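Local structure of pollen allergen Phl p 6 (Phleum pratense, 6TRK) at residues Y67-A73 / A85-F90. The protein is a grass pollen allergen of the Poa p IX/Phl p VI family, a small helical protein whose role in the pollen grain is not firmly established. The protein carries 1 engineered substitution. Sequence-based numbering, arbitrary orientation. Where two conformers were deposited one is given.
Sequences YNAAYNA and AFVLHF
In this four-helix bundle, helices 60-76 and 82-98 form an antiparallel hairpin, and residues 67-73 and 85-90 form part of their interface. Both segments are regular alpha helix; their axes run at 156° and approach to 7.6 Å, a close spacing permitted by alanines on the first helix. Ala70, which has the most surface covered by the other segment, marks the closest point of the register: its CA lies 4.5 Å from CA of Phe86, while CA of Ala73 lies 5.7 Å from CA of Ala85. The methyl of Ala70 sits squarely over the Phe86 ring in a CH-pi contact, CB 3.5 Å from the centroid and 4° off the normal, and also meets CB of Phe90 at 3.7 Å. Phe86 and Phe90 both adopt chi1 t, extending their rings into the core, where each meets Phe41 edge-to-face. Tyr67, also t, brings CD1 to 4.3 Å from CZ at the edge of the Phe86 ring. No hydrogen bond joins the segments. Toward the hairpin turn, CB of Ala73 lies over the His89 imidazole, 3.7 Å from its centroid. His89 holds this position with chi1 m, its ND1 donating a 2.8 Å hydrogen bond to O of Ala85, one turn earlier.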
loop_
_atom_site.group_PDB
_atom_site.type_symbol
_atom_site.label_atom_id
_atom_site.label_comp_id
_atom_site.label_asym_id
_atom_site.label_seq_id
_atom_site.Cartn_x
_atom_site.Cartn_y
_atom_site.Cartn_z
ATOM N N TYR A 67 1.392 4.789 3.652
ATOM C CA TYR A 67 0.191 5.344 3.035
ATOM C C TYR A 67 0.409 6.805 2.658
ATOM O O TYR A 67 0.088 7.219 1.540
ATOM C CB TYR A 67 -1.010 5.212 3.962
ATOM C CG TYR A 67 -2.258 5.856 3.404
ATOM C CD1 TYR A 67 -3.002 5.232 2.424
ATOM C CD2 TYR A 67 -2.673 7.101 3.854
ATOM C CE1 TYR A 67 -4.153 5.830 1.906
ATOM C CE2 TYR A 67 -3.795 7.708 3.346
ATOM C CZ TYR A 67 -4.529 7.071 2.373
ATOM O OH TYR A 67 -5.662 7.682 1.873
ATOM N N ASN A 68 0.984 7.595 3.575
ATOM C CA ASN A 68 1.208 8.999 3.255
ATOM C C ASN A 68 2.124 9.149 2.051
ATOM O O ASN A 68 1.910 10.010 1.186
ATOM C CB ASN A 68 1.773 9.715 4.488
ATOM C CG ASN A 68 0.720 9.887 5.586
ATOM O OD1 ASN A 68 -0.482 9.927 5.295
ATOM N ND2 ASN A 68 1.158 9.967 6.847
ATOM N N ALA A 69 3.182 8.357 1.994
ATOM C CA ALA A 69 4.081 8.449 0.844
ATOM C C ALA A 69 3.311 8.273 -0.464
ATOM O O ALA A 69 3.502 9.012 -1.444
ATOM C CB ALA A 69 5.167 7.376 0.949
ATOM N N ALA A 70 2.449 7.255 -0.490
ATOM C CA ALA A 70 1.694 6.934 -1.692
ATOM C C ALA A 70 0.599 7.951 -1.994
ATOM O O ALA A 70 0.470 8.398 -3.137
ATOM C CB ALA A 70 1.083 5.538 -1.529
ATOM N N TYR A 71 -0.208 8.307 -0.987
ATOM C CA TYR A 71 -1.280 9.266 -1.194
ATOM C C TYR A 71 -0.725 10.615 -1.619
ATOM O O TYR A 71 -1.252 11.257 -2.531
ATOM C CB TYR A 71 -2.103 9.410 0.073
ATOM C CG TYR A 71 -3.209 10.431 -0.101
ATOM C CD1 TYR A 71 -4.451 10.046 -0.588
ATOM C CD2 TYR A 71 -2.996 11.770 0.188
ATOM C CE1 TYR A 71 -5.456 10.967 -0.764
ATOM C CE2 TYR A 71 -4.013 12.710 0.014
ATOM C CZ TYR A 71 -5.231 12.295 -0.467
ATOM O OH TYR A 71 -6.240 13.205 -0.650
ATOM N N ASN A 72 0.405 11.026 -1.015
ATOM C CA ASN A 72 0.936 12.334 -1.357
ATOM C C ASN A 72 1.561 12.342 -2.748
ATOM O O ASN A 72 1.435 13.328 -3.483
ATOM C CB ASN A 72 1.930 12.811 -0.295
ATOM C CG ASN A 72 1.255 13.265 0.994
ATOM O OD1 ASN A 72 0.189 13.880 0.978
ATOM N ND2 ASN A 72 1.879 12.990 2.119
ATOM N N ALA A 73 2.226 11.248 -3.161
ATOM C CA ALA A 73 2.751 11.213 -4.520
ATOM C C ALA A 73 1.615 11.292 -5.534
ATOM O O ALA A 73 1.715 12.011 -6.537
ATOM C CB ALA A 73 3.577 9.931 -4.714
ATOM N N ALA A 85 1.667 6.617 -9.746
ATOM C CA ALA A 85 2.402 7.259 -8.663
ATOM C C ALA A 85 2.070 6.633 -7.318
ATOM O O ALA A 85 2.959 6.406 -6.494
ATOM C CB ALA A 85 2.110 8.753 -8.598
ATOM N N PHE A 86 0.785 6.350 -7.070
ATOM C CA PHE A 86 0.437 5.674 -5.830
ATOM C C PHE A 86 1.098 4.298 -5.722
ATOM O O PHE A 86 1.726 3.967 -4.692
ATOM C CB PHE A 86 -1.087 5.512 -5.714
ATOM C CG PHE A 86 -1.537 5.095 -4.325
ATOM C CD1 PHE A 86 -1.376 3.800 -3.869
ATOM C CD2 PHE A 86 -2.136 6.011 -3.467
ATOM C CE1 PHE A 86 -1.755 3.412 -2.602
ATOM C CE2 PHE A 86 -2.573 5.604 -2.199
ATOM C CZ PHE A 86 -2.368 4.308 -1.774
ATOM N N VAL A 87 0.914 3.470 -6.750
ATOM C CA VAL A 87 1.377 2.094 -6.748
ATOM C C VAL A 87 2.883 2.028 -6.563
ATOM O O VAL A 87 3.375 1.233 -5.764
ATOM C CB VAL A 87 0.949 1.410 -8.053
ATOM C CG1 VAL A 87 1.640 0.059 -8.220
ATOM C CG2 VAL A 87 -0.567 1.222 -8.073
ATOM N N LEU A 88 3.617 2.889 -7.273
ATOM C CA LEU A 88 5.072 2.879 -7.161
ATOM C C LEU A 88 5.513 3.203 -5.744
ATOM O O LEU A 88 6.393 2.539 -5.183
ATOM C CB LEU A 88 5.670 3.858 -8.172
ATOM C CG LEU A 88 7.155 4.101 -8.091
ATOM C CD1 LEU A 88 7.897 2.840 -8.439
ATOM C CD2 LEU A 88 7.550 5.193 -9.062
ATOM N N HIS A 89 4.965 4.260 -5.154
ATOM C CA HIS A 89 5.491 4.667 -3.850
ATOM C C HIS A 89 4.968 3.795 -2.720
ATOM O O HIS A 89 5.697 3.530 -1.752
ATOM C CB HIS A 89 5.194 6.138 -3.611
ATOM C CG HIS A 89 5.946 7.031 -4.544
ATOM N ND1 HIS A 89 5.490 7.362 -5.808
ATOM C CD2 HIS A 89 7.169 7.593 -4.426
ATOM C CE1 HIS A 89 6.387 8.116 -6.414
ATOM N NE2 HIS A 89 7.425 8.266 -5.597
ATOM N N PHE A 90 3.754 3.265 -2.860
ATOM C CA PHE A 90 3.250 2.347 -1.846
ATOM C C PHE A 90 4.111 1.081 -1.793
ATOM O O PHE A 90 4.566 0.652 -0.726
ATOM C CB PHE A 90 1.765 1.986 -2.124
ATOM C CG PHE A 90 1.115 1.308 -0.941
ATOM C CD1 PHE A 90 1.134 -0.061 -0.841
ATOM C CD2 PHE A 90 0.523 2.047 0.078
ATOM C CE1 PHE A 90 0.579 -0.708 0.257
ATOM C CE2 PHE A 90 -0.019 1.424 1.194
ATOM C CZ PHE A 90 0.009 0.026 1.261
#